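Local coordinates for 3-hydroxyisobutyrate dehydrogenase family protein (PDB 3PDU) that probably reduces succinic semialdehyde to gamma-hydroxybutyrate with NADPH, as a member of the beta-hydroxyacid dehydrogenase family, at residues I60-L65 and I92-V97; L117-S122 and L133-A138; G220-S225 and D277-F282. All coordinates share one frame; numbering follows the deposited sequence.

How the interactions relate
Interactions 1 and 2 are neighbours in one sheet of the Rossmann-type nucleotide-binding domain. Their centres lie 9 Å apart, and strand 90-93 of the first pairs with strand 115-122 of the second, where Asp93 O and Ala119 N are 2.9 Å apart, a probable hydrogen bond. Both touch NADP: Thr96 and Leu65 of interaction 1 meet the nicotinamide ribose, while Val121 of interaction 2 lies against the nicotinamide ring. Interaction 3 belongs to the helical C-terminal part, its centre 28 Å from that of interaction 1 and 26 Å from that of interaction 2, without touching either. Even so, the side chain of its Asp277 comes within about 7 Å of the cofactor, from the other domain.

Interaction 1 (I60-L65 and I92-V97); sequences ITIAML and IDMSTV. With NAP (NADP nicotinamide-adenine-dinucleotide phosphate), chain I.
Ala63 CB lies 3.8 Å from OD1 of the Asp93 carboxylate, the flat group of this contact. Ser95 holds that oxygen twice: its OG donates to the syn lone pair of OD1 at 2.6 Å, while its backbone N approaches from above the carboxylate plane, 41° out of it, and closes an Asx turn. With its proton directed to Asp93, the same OG accepts from Leu65 N at 2.7 Å. A serine suits this place because one small hydroxyl can link the turn to the neighbouring backbone. The two segments begin in parallel strands of a Rossmann-type sheet, successive in a beta-alpha-beta unit whose crossover is helix 68-76. Ile92 N donates to Thr61 O, Ala63 N to Ile92 O and Met94 N to Ala63 O. On the face opposite Ala63 and Asp93, Ile62 and Ile92 stand side by side, beta-branched residues well suited to extended chain. The CG2 branch of Ile62, anti to the backbone N, reaches Met94 SD at 3.5 Å. Met64 starts away from 92-97, but its bend at chi2 (54°) brings SD back to 3.3 Å from Met94 O. Its CE continues to the cofactor, 3.2 Å from O4D of NADP. Past the strand ends, Thr96 N donates to O3D of the nicotinamide ribose at 3.0 Å, and Leu65 O lies near the same hydroxyl.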
loop_
_atom_site.group_PDB
_atom_site.type_symbol
_atom_site.label_atom_id
_atom_site.label_comp_id
_atom_site.label_asym_id
_atom_site.label_seq_id
_atom_site.Cartn_x
_atom_site.Cartn_y
_atom_site.Cartn_z
ATOM N N ILE A 60 16.671 20.095 -37.194
ATOM C CA ILE A 60 15.927 19.758 -35.989
ATOM C C ILE A 60 15.806 18.253 -35.899
ATOM O O ILE A 60 15.270 17.610 -36.810
ATOM C CB ILE A 60 14.502 20.365 -35.998
ATOM C CG1 ILE A 60 14.558 21.898 -36.090
ATOM C CG2 ILE A 60 13.715 19.912 -34.766
ATOM C CD1 ILE A 60 13.182 22.549 -36.069
ATOM N N THR A 61 16.319 17.688 -34.816
ATOM C CA THR A 61 16.237 16.253 -34.609
ATOM C C THR A 61 15.369 15.951 -33.406
ATOM O O THR A 61 15.552 16.523 -32.325
ATOM C CB THR A 61 17.620 15.633 -34.387
ATOM O OG1 THR A 61 18.404 15.800 -35.575
ATOM C CG2 THR A 61 17.491 14.133 -34.047
ATOM N N ILE A 62 14.420 15.050 -33.613
ATOM C CA ILE A 62 13.505 14.610 -32.569
ATOM C C ILE A 62 13.902 13.210 -32.105
ATOM O O ILE A 62 14.346 12.389 -32.919
ATOM C CB ILE A 62 12.082 14.570 -33.128
ATOM C CG1 ILE A 62 11.589 15.991 -33.422
ATOM C CG2 ILE A 62 11.135 13.860 -32.180
ATOM C CD1 ILE A 62 10.220 16.015 -34.114
ATOM N N ALA A 63 13.771 12.942 -30.807
ATOM C CA ALA A 63 14.039 11.607 -30.275
ATOM C C ALA A 63 12.816 11.051 -29.533
ATOM O O ALA A 63 12.103 11.775 -28.847
ATOM C CB ALA A 63 15.271 11.626 -29.353
ATOM N N MET A 64 12.566 9.756 -29.682
ATOM C CA MET A 64 11.428 9.138 -29.005
ATOM C C MET A 64 11.884 7.787 -28.464
ATOM O O MET A 64 11.677 6.754 -29.093
ATOM C CB MET A 64 10.249 8.979 -29.967
ATOM C CG MET A 64 8.931 8.633 -29.284
ATOM S SD MET A 64 8.562 9.834 -27.991
ATOM C CE MET A 64 6.836 9.518 -27.679
ATOM N N LEU A 65 12.517 7.812 -27.297
ATOM C CA LEU A 65 13.252 6.650 -26.785
ATOM C C LEU A 65 12.591 6.083 -25.535
ATOM O O LEU A 65 11.759 6.737 -24.922
ATOM C CB LEU A 65 14.706 7.038 -26.487
ATOM C CG LEU A 65 15.457 7.592 -27.702
ATOM C CD1 LEU A 65 16.757 8.288 -27.300
ATOM C CD2 LEU A 65 15.720 6.483 -28.733
ATOM N N ILE A 92 15.125 17.844 -29.945
ATOM C CA ILE A 92 13.863 17.831 -29.220
ATOM C C ILE A 92 13.630 16.424 -28.709
ATOM O O ILE A 92 13.315 15.523 -29.481
ATOM C CB ILE A 92 12.673 18.247 -30.118
ATOM C CG1 ILE A 92 12.903 19.653 -30.693
ATOM C CG2 ILE A 92 11.359 18.173 -29.347
ATOM C CD1 ILE A 92 11.805 20.135 -31.622
ATOM N N ASP A 93 13.807 16.225 -27.412
ATOM C CA ASP A 93 13.651 14.887 -26.856
ATOM C C ASP A 93 12.229 14.724 -26.363
ATOM O O ASP A 93 11.797 15.389 -25.417
ATOM C CB ASP A 93 14.675 14.634 -25.737
ATOM C CG ASP A 93 14.835 13.142 -25.408
ATOM O OD1 ASP A 93 14.021 12.324 -25.885
ATOM O OD2 ASP A 93 15.776 12.790 -24.668
ATOM N N MET A 94 11.489 13.849 -27.030
ATOM C CA MET A 94 10.082 13.643 -26.711
ATOM C C MET A 94 9.874 12.387 -25.869
ATOM O O MET A 94 8.737 12.012 -25.564
ATOM C CB MET A 94 9.263 13.596 -28.005
ATOM C CG MET A 94 9.426 14.892 -28.813
ATOM S SD MET A 94 8.374 15.014 -30.283
ATOM C CE MET A 94 6.837 15.585 -29.578
ATOM N N SER A 95 10.984 11.748 -25.490
ATOM C CA SER A 95 10.964 10.577 -24.610
ATOM C C SER A 95 10.403 10.937 -23.233
ATOM O O SER A 95 10.632 12.046 -22.741
ATOM C CB SER A 95 12.398 10.059 -24.402
ATOM O OG SER A 95 13.095 9.885 -25.621
ATOM N N THR A 96 9.708 10.003 -22.585
ATOM C CA THR A 96 9.288 10.237 -21.202
ATOM C C THR A 96 10.426 9.859 -20.259
ATOM O O THR A 96 10.750 8.684 -20.125
ATOM C CB THR A 96 8.003 9.466 -20.833
ATOM O OG1 THR A 96 6.921 9.936 -21.649
ATOM C CG2 THR A 96 7.630 9.683 -19.340
ATOM N N VAL A 97 11.028 10.866 -19.631
ATOM C CA VAL A 97 12.162 10.682 -18.733
ATOM C C VAL A 97 11.956 11.576 -17.507
ATOM O O VAL A 97 11.005 12.364 -17.452
ATOM C CB VAL A 97 13.517 11.059 -19.422
ATOM C CG1 VAL A 97 13.817 10.138 -20.634
ATOM C CG2 VAL A 97 13.523 12.530 -19.847
HETATM P PA NAP I . 9.083 1.238 -27.547
HETATM O O1A NAP I . 9.484 0.269 -26.513
HETATM O O2A NAP I . 8.240 0.662 -28.609
HETATM O O5B NAP I . 10.349 1.971 -28.183
HETATM C C5B NAP I . 11.480 2.372 -27.454
HETATM C C4B NAP I . 12.481 2.966 -28.445
HETATM O O4B NAP I . 13.677 3.292 -27.748
HETATM C C3B NAP I . 12.886 1.985 -29.555
HETATM O O3B NAP I . 13.180 2.745 -30.714
HETATM C C2B NAP I . 14.178 1.389 -29.023
HETATM O O2B NAP I . 15.105 0.952 -29.985
HETATM C C1B NAP I . 14.754 2.608 -28.334
HETATM N N9A NAP I . 15.754 2.269 -27.317
HETATM C C8A NAP I . 15.573 1.627 -26.122
HETATM N N7A NAP I . 16.786 1.553 -25.512
HETATM C C5A NAP I . 17.712 2.149 -26.290
HETATM C C6A NAP I . 19.075 2.359 -26.139
HETATM N N6A NAP I . 19.709 1.937 -25.038
HETATM N N1A NAP I . 19.757 3.007 -27.142
HETATM C C2A NAP I . 19.100 3.452 -28.273
HETATM N N3A NAP I . 17.746 3.240 -28.414
HETATM C C4A NAP I . 17.071 2.598 -27.434
HETATM O O3 NAP I . 8.362 2.423 -26.746
HETATM P PN NAP I . 7.307 3.552 -27.160
HETATM O O1N NAP I . 5.976 3.106 -26.711
HETATM O O2N NAP I . 7.593 3.984 -28.551
HETATM O O5D NAP I . 7.811 4.673 -26.124
HETATM C C5D NAP I . 8.812 5.619 -26.427
HETATM C C4D NAP I . 8.709 6.706 -25.364
HETATM O O4D NAP I . 7.444 7.332 -25.452
HETATM C C3D NAP I . 8.773 6.108 -23.963
HETATM O O3D NAP I . 9.404 7.057 -23.116
HETATM C C2D NAP I . 7.323 5.980 -23.543
HETATM O O2D NAP I . 7.154 6.008 -22.132
HETATM C C1D NAP I . 6.775 7.233 -24.214
HETATM N N1N NAP I . 5.339 7.244 -24.493
HETATM C C2N NAP I . 4.698 6.124 -24.947
HETATM C C3N NAP I . 3.330 6.172 -25.233
HETATM C C7N NAP I . 2.597 4.962 -25.765
HETATM O O7N NAP I . 1.207 4.946 -25.668
HETATM N N7N NAP I . 3.244 3.917 -26.290
HETATM C C4N NAP I . 2.639 7.369 -25.058
HETATM C C5N NAP I . 3.305 8.513 -24.615
HETATM C C6N NAP I . 4.667 8.438 -24.348
HETATM P P2B NAP I . 15.103 -0.586 -30.468
HETATM O O1X NAP I . 16.512 -0.846 -30.916
HETATM O O2X NAP I . 14.688 -1.472 -29.313
HETATM O O3X NAP I . 14.124 -0.759 -31.591
#

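Interaction 2 (L117-S122 and L133-A138). With NAP (NADP nicotinamide-adenine-dinucleotide phosphate), chain I.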
loop_
_atom_site.group_PDB
_atom_site.type_symbol
_atom_site.label_atom_id
_atom_site.label_comp_id
_atom_site.label_asym_id
_atom_site.label_seq_id
_atom_site.Cartn_x
_atom_site.Cartn_y
_atom_site.Cartn_z
ATOM N N LEU A 117 15.024 21.311 -26.490
ATOM C CA LEU A 117 13.653 21.396 -26.012
ATOM C C LEU A 117 13.228 20.003 -25.596
ATOM O O LEU A 117 13.487 19.042 -26.321
ATOM C CB LEU A 117 12.754 21.868 -27.163
ATOM C CG LEU A 117 11.288 22.163 -26.864
ATOM C CD1 LEU A 117 11.181 23.484 -26.111
ATOM C CD2 LEU A 117 10.502 22.232 -28.175
ATOM N N GLU A 118 12.592 19.867 -24.434
ATOM C CA GLU A 118 11.990 18.581 -24.097
ATOM C C GLU A 118 10.539 18.691 -24.530
ATOM O O GLU A 118 9.950 19.769 -24.456
ATOM C CB GLU A 118 12.109 18.274 -22.596
ATOM C CG GLU A 118 11.285 19.193 -21.687
ATOM C CD GLU A 118 11.347 18.792 -20.217
ATOM O OE1 GLU A 118 11.979 17.762 -19.898
ATOM O OE2 GLU A 118 10.767 19.513 -19.375
ATOM N N ALA A 119 9.966 17.603 -25.021
ATOM C CA ALA A 119 8.570 17.644 -25.433
ATOM C C ALA A 119 7.896 16.280 -25.322
ATOM O O ALA A 119 7.446 15.719 -26.329
ATOM C CB ALA A 119 8.447 18.201 -26.851
ATOM N N PRO A 120 7.803 15.746 -24.092
ATOM C CA PRO A 120 7.110 14.467 -23.922
ATOM C C PRO A 120 5.635 14.654 -24.289
ATOM O O PRO A 120 5.147 15.785 -24.336
ATOM C CB PRO A 120 7.275 14.166 -22.423
ATOM C CG PRO A 120 7.493 15.527 -21.779
ATOM C CD PRO A 120 8.244 16.331 -22.806
ATOM N N VAL A 121 4.934 13.565 -24.560
ATOM C CA VAL A 121 3.570 13.679 -25.043
ATOM C C VAL A 121 2.560 12.890 -24.217
ATOM O O VAL A 121 2.895 11.894 -23.575
ATOM C CB VAL A 121 3.470 13.217 -26.511
ATOM C CG1 VAL A 121 4.440 14.003 -27.389
ATOM C CG2 VAL A 121 3.726 11.704 -26.628
ATOM N N SER A 122 1.311 13.340 -24.244
ATOM C CA SER A 122 0.220 12.565 -23.678
ATOM C C SER A 122 -0.608 12.043 -24.859
ATOM O O SER A 122 -0.989 12.811 -25.744
ATOM C CB SER A 122 -0.621 13.451 -22.745
ATOM O OG SER A 122 -1.698 12.732 -22.176
ATOM N N LEU A 133 -1.574 13.832 -30.706
ATOM C CA LEU A 133 -0.860 13.858 -29.427
ATOM C C LEU A 133 -1.029 15.213 -28.736
ATOM O O LEU A 133 -1.287 16.218 -29.392
ATOM C CB LEU A 133 0.635 13.616 -29.661
ATOM C CG LEU A 133 1.018 12.259 -30.253
ATOM C CD1 LEU A 133 2.518 12.232 -30.616
ATOM C CD2 LEU A 133 0.675 11.118 -29.288
ATOM N N ILE A 134 -0.875 15.233 -27.413
ATOM C CA ILE A 134 -0.788 16.488 -26.676
ATOM C C ILE A 134 0.684 16.666 -26.345
ATOM O O ILE A 134 1.289 15.806 -25.714
ATOM C CB ILE A 134 -1.617 16.439 -25.373
ATOM C CG1 ILE A 134 -3.095 16.160 -25.690
ATOM C CG2 ILE A 134 -1.454 17.746 -24.578
ATOM C CD1 ILE A 134 -3.908 15.724 -24.487
ATOM N N ILE A 135 1.273 17.764 -26.792
ATOM C CA ILE A 135 2.713 17.929 -26.656
ATOM C C ILE A 135 3.030 18.874 -25.499
ATOM O O ILE A 135 2.541 20.008 -25.466
ATOM C CB ILE A 135 3.326 18.418 -27.988
ATOM C CG1 ILE A 135 3.122 17.345 -29.062
ATOM C CG2 ILE A 135 4.801 18.742 -27.824
ATOM C CD1 ILE A 135 3.442 17.814 -30.471
ATOM N N LEU A 136 3.831 18.382 -24.551
ATOM C CA LEU A 136 4.155 19.104 -23.309
ATOM C C LEU A 136 5.588 19.634 -23.323
ATOM O O LEU A 136 6.480 19.083 -22.678
ATOM C CB LEU A 136 3.979 18.170 -22.116
ATOM C CG LEU A 136 2.607 17.483 -22.055
ATOM C CD1 LEU A 136 2.597 16.386 -21.004
ATOM C CD2 LEU A 136 1.483 18.497 -21.806
ATOM N N ALA A 137 5.806 20.723 -24.036
ATOM C CA ALA A 137 7.167 21.192 -24.284
ATOM C C ALA A 137 7.691 22.128 -23.188
ATOM O O ALA A 137 6.911 22.775 -22.478
ATOM C CB ALA A 137 7.228 21.873 -25.635
ATOM N N ALA A 138 9.016 22.163 -23.049
ATOM C CA ALA A 138 9.719 23.082 -22.147
ATOM C C ALA A 138 11.168 23.210 -22.602
ATOM O O ALA A 138 11.785 22.230 -23.026
ATOM C CB ALA A 138 9.654 22.582 -20.686
HETATM P PA NAP I . 9.083 1.238 -27.547
HETATM O O1A NAP I . 9.484 0.269 -26.513
HETATM O O2A NAP I . 8.240 0.662 -28.609
HETATM O O5B NAP I . 10.349 1.971 -28.183
HETATM C C5B NAP I . 11.480 2.372 -27.454
HETATM C C4B NAP I . 12.481 2.966 -28.445
HETATM O O4B NAP I . 13.677 3.292 -27.748
HETATM C C3B NAP I . 12.886 1.985 -29.555
HETATM O O3B NAP I . 13.180 2.745 -30.714
HETATM C C2B NAP I . 14.178 1.389 -29.023
HETATM O O2B NAP I . 15.105 0.952 -29.985
HETATM C C1B NAP I . 14.754 2.608 -28.334
HETATM N N9A NAP I . 15.754 2.269 -27.317
HETATM C C8A NAP I . 15.573 1.627 -26.122
HETATM N N7A NAP I . 16.786 1.553 -25.512
HETATM C C5A NAP I . 17.712 2.149 -26.290
HETATM C C6A NAP I . 19.075 2.359 -26.139
HETATM N N6A NAP I . 19.709 1.937 -25.038
HETATM N N1A NAP I . 19.757 3.007 -27.142
HETATM C C2A NAP I . 19.100 3.452 -28.273
HETATM N N3A NAP I . 17.746 3.240 -28.414
HETATM C C4A NAP I . 17.071 2.598 -27.434
HETATM O O3 NAP I . 8.362 2.423 -26.746
HETATM P PN NAP I . 7.307 3.552 -27.160
HETATM O O1N NAP I . 5.976 3.106 -26.711
HETATM O O2N NAP I . 7.593 3.984 -28.551
HETATM O O5D NAP I . 7.811 4.673 -26.124
HETATM C C5D NAP I . 8.812 5.619 -26.427
HETATM C C4D NAP I . 8.709 6.706 -25.364
HETATM O O4D NAP I . 7.444 7.332 -25.452
HETATM C C3D NAP I . 8.773 6.108 -23.963
HETATM O O3D NAP I . 9.404 7.057 -23.116
HETATM C C2D NAP I . 7.323 5.980 -23.543
HETATM O O2D NAP I . 7.154 6.008 -22.132
HETATM C C1D NAP I . 6.775 7.233 -24.214
HETATM N N1N NAP I . 5.339 7.244 -24.493
HETATM C C2N NAP I . 4.698 6.124 -24.947
HETATM C C3N NAP I . 3.330 6.172 -25.233
HETATM C C7N NAP I . 2.597 4.962 -25.765
HETATM O O7N NAP I . 1.207 4.946 -25.668
HETATM N N7N NAP I . 3.244 3.917 -26.290
HETATM C C4N NAP I . 2.639 7.369 -25.058
HETATM C C5N NAP I . 3.305 8.513 -24.615
HETATM C C6N NAP I . 4.667 8.438 -24.348
HETATM P P2B NAP I . 15.103 -0.586 -30.468
HETATM O O1X NAP I . 16.512 -0.846 -30.916
HETATM O O2X NAP I . 14.688 -1.472 -29.313
HETATM O O3X NAP I . 14.124 -0.759 -31.591
#
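Val121 and Ile135 stand side by side at the apolar centre, CG1 of Val121 being 4.0 Å from CG1 of Ile135. The other branch of Val121, CG2, meets Leu133 CD2 at 4.1 Å. The same Val121 CG2 lies 3.8 Å from NADP C5N, in the nicotinamide ring. Farther along, Ala119 CB touches Ile135 CG2 at 3.8 Å; its small size suits a spot where Phe151 of helix 148-154 also packs. Toward the neighbouring strand, Pro120 CD lies 3.3 Å from Leu136 O. Having no N-H, the proline cannot bond that carbonyl, which is buried without a polar partner, although Pro120 O still accepts from Leu136 N. On either side of this break the pairing is reciprocal, Glu118 with Ala138 and Ser122 with Ile134. Glu118 marks the polar edge: chi1 of 67° puts CG between backbone N and carbonyl carbon, and the extended chain then runs past Ala138, with OE2 3.5 Å from its CB. The carboxylate is gripped by Ser102 OG and by the backbone N atoms of Gly165 and Ala168, near the start of helix 166-194. Strand 133-139 runs antiparallel to strand 115-122, the last of the parallel strands of the Rossmann-type sheet, and extends that sheet beside the nicotinamide site.

Interaction 3 (G220-S225 and D277-F282); sequences GQMLLS and DFAAVF
Leu223 overlaps one face of the Phe282 ring, with CD1 4.2 Å above the ring plane and displaced toward the rim. Its other methyl, CD2, presses on the root of the same side chain, 3.5 Å from Phe282 CB. A branched leucine can therefore cover both ring and stem, and Met189 of helix 166-194 packs on both residues. One step back on helix 214-225, the chain of Met222 is extended beyond CG (chi2 -175°), which carries SD across to Ala279 CB at 3.7 Å; alanine leaves room for the bulky sulfur. The Met222 side chain crosses that of Asp277 at about a right angle, its SD 3.6 Å from Asp277 OD2. That oxygen accepts from Ala279 N at 3.1 Å, met from above the carboxylate plane, which makes an Asx turn at the start of the 3-10 segment. It also forms a salt bridge with Lys219, while OD1 takes the backbone N atoms of Ser231 and Phe232. An asparagine in place of Asp277 would probably leave Lys219 without its countercharge and at least one of the carboxylate's backbone donors without an acceptor. Because Ser231 O is hydrogen-bonded to NADP, this buried carboxylate, met by a lysine and three backbone N-H groups, probably acts in the second shell of the cofactor site.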
loop_
_atom_site.group_PDB
_atom_site.type_symbol
_atom_site.label_atom_id
_atom_site.label_comp_id
_atom_site.label_asym_id
_atom_site.label_seq_id
_atom_site.Cartn_x
_atom_site.Cartn_y
_atom_site.Cartn_z
ATOM N N GLY A 220 -11.453 -1.168 -20.926
ATOM C CA GLY A 220 -12.486 -2.063 -20.431
ATOM C C GLY A 220 -12.731 -3.231 -21.372
ATOM O O GLY A 220 -12.941 -4.370 -20.941
ATOM N N GLN A 221 -12.706 -2.958 -22.670
ATOM C CA GLN A 221 -12.911 -4.019 -23.646
ATOM C C GLN A 221 -11.764 -5.030 -23.643
ATOM O O GLN A 221 -11.988 -6.213 -23.883
ATOM C CB GLN A 221 -13.138 -3.448 -25.048
ATOM C CG GLN A 221 -14.493 -2.748 -25.197
ATOM C CD GLN A 221 -15.671 -3.657 -24.842
ATOM O OE1 GLN A 221 -15.768 -4.794 -25.323
ATOM N NE2 GLN A 221 -16.573 -3.155 -23.993
ATOM N N MET A 222 -10.544 -4.571 -23.383
ATOM C CA MET A 222 -9.424 -5.497 -23.225
ATOM C C MET A 222 -9.658 -6.406 -22.029
ATOM O O MET A 222 -9.369 -7.607 -22.075
ATOM C CB MET A 222 -8.114 -4.743 -23.000
ATOM C CG MET A 222 -7.581 -4.036 -24.206
ATOM S SD MET A 222 -5.973 -3.321 -23.814
ATOM C CE MET A 222 -5.673 -2.373 -25.304
ATOM N N LEU A 223 -10.164 -5.829 -20.944
ATOM C CA LEU A 223 -10.394 -6.611 -19.731
ATOM C C LEU A 223 -11.440 -7.690 -19.993
ATOM O O LEU A 223 -11.330 -8.807 -19.489
ATOM C CB LEU A 223 -10.850 -5.714 -18.578
ATOM C CG LEU A 223 -9.955 -4.530 -18.212
ATOM C CD1 LEU A 223 -10.363 -3.948 -16.854
ATOM C CD2 LEU A 223 -8.501 -4.939 -18.185
ATOM N N LEU A 224 -12.457 -7.359 -20.783
ATOM C CA LEU A 224 -13.497 -8.334 -21.091
ATOM C C LEU A 224 -12.980 -9.436 -22.013
ATOM O O LEU A 224 -13.314 -10.611 -21.841
ATOM C CB LEU A 224 -14.718 -7.655 -21.718
ATOM C CG LEU A 224 -15.428 -6.603 -20.862
ATOM C CD1 LEU A 224 -16.701 -6.120 -21.548
ATOM C CD2 LEU A 224 -15.752 -7.180 -19.498
ATOM N N SER A 225 -12.158 -9.056 -22.983
ATOM C CA SER A 225 -11.686 -10.010 -23.986
ATOM C C SER A 225 -10.521 -10.857 -23.474
ATOM O O SER A 225 -10.297 -11.970 -23.952
ATOM C CB SER A 225 -11.279 -9.285 -25.275
ATOM O OG SER A 225 -10.076 -8.554 -25.085
ATOM N N ASP A 277 -0.001 -4.525 -23.479
ATOM C CA ASP A 277 -0.512 -3.208 -23.116
ATOM C C ASP A 277 -0.522 -3.055 -21.599
ATOM O O ASP A 277 -0.709 -4.040 -20.866
ATOM C CB ASP A 277 -1.931 -3.014 -23.645
ATOM C CG ASP A 277 -2.380 -1.564 -23.554
ATOM O OD1 ASP A 277 -1.881 -0.747 -24.352
ATOM O OD2 ASP A 277 -3.217 -1.251 -22.683
ATOM N N PHE A 278 -0.365 -1.822 -21.110
ATOM C CA PHE A 278 -0.385 -1.610 -19.663
ATOM C C PHE A 278 -1.680 -2.042 -18.987
ATOM O O PHE A 278 -1.698 -2.279 -17.775
ATOM C CB PHE A 278 0.036 -0.177 -19.264
ATOM C CG PHE A 278 -1.037 0.873 -19.431
ATOM C CD1 PHE A 278 -1.556 1.531 -18.312
ATOM C CD2 PHE A 278 -1.465 1.269 -20.695
ATOM C CE1 PHE A 278 -2.507 2.538 -18.447
ATOM C CE2 PHE A 278 -2.429 2.278 -20.848
ATOM C CZ PHE A 278 -2.957 2.908 -19.713
ATOM N N ALA A 279 -2.758 -2.183 -19.752
ATOM C CA ALA A 279 -4.005 -2.699 -19.180
ATOM C C ALA A 279 -3.818 -4.120 -18.637
ATOM O O ALA A 279 -4.601 -4.603 -17.811
ATOM C CB ALA A 279 -5.147 -2.666 -20.218
ATOM N N ALA A 280 -2.775 -4.790 -19.107
ATOM C CA ALA A 280 -2.517 -6.165 -18.704
ATOM C C ALA A 280 -2.154 -6.310 -17.224
ATOM O O ALA A 280 -1.996 -7.424 -16.735
ATOM C CB ALA A 280 -1.444 -6.785 -19.593
ATOM N N VAL A 281 -2.023 -5.198 -16.505
ATOM C CA VAL A 281 -1.865 -5.294 -15.056
ATOM C C VAL A 281 -3.065 -6.048 -14.476
ATOM O O VAL A 281 -2.978 -6.668 -13.433
ATOM C CB VAL A 281 -1.719 -3.901 -14.387
ATOM C CG1 VAL A 281 -3.010 -3.103 -14.508
ATOM C CG2 VAL A 281 -1.304 -4.055 -12.923
ATOM N N PHE A 282 -4.187 -6.000 -15.180
ATOM C CA PHE A 282 -5.369 -6.752 -14.771
ATOM C C PHE A 282 -5.056 -8.229 -14.543
ATOM O O PHE A 282 -5.669 -8.890 -13.703
ATOM C CB PHE A 282 -6.446 -6.596 -15.839
ATOM C CG PHE A 282 -7.711 -7.336 -15.550
ATOM C CD1 PHE A 282 -8.525 -6.962 -14.492
ATOM C CD2 PHE A 282 -8.122 -8.376 -16.377
ATOM C CE1 PHE A 282 -9.717 -7.632 -14.250
ATOM C CE2 PHE A 282 -9.309 -9.050 -16.133
ATOM C CZ PHE A 282 -10.109 -8.676 -15.075
#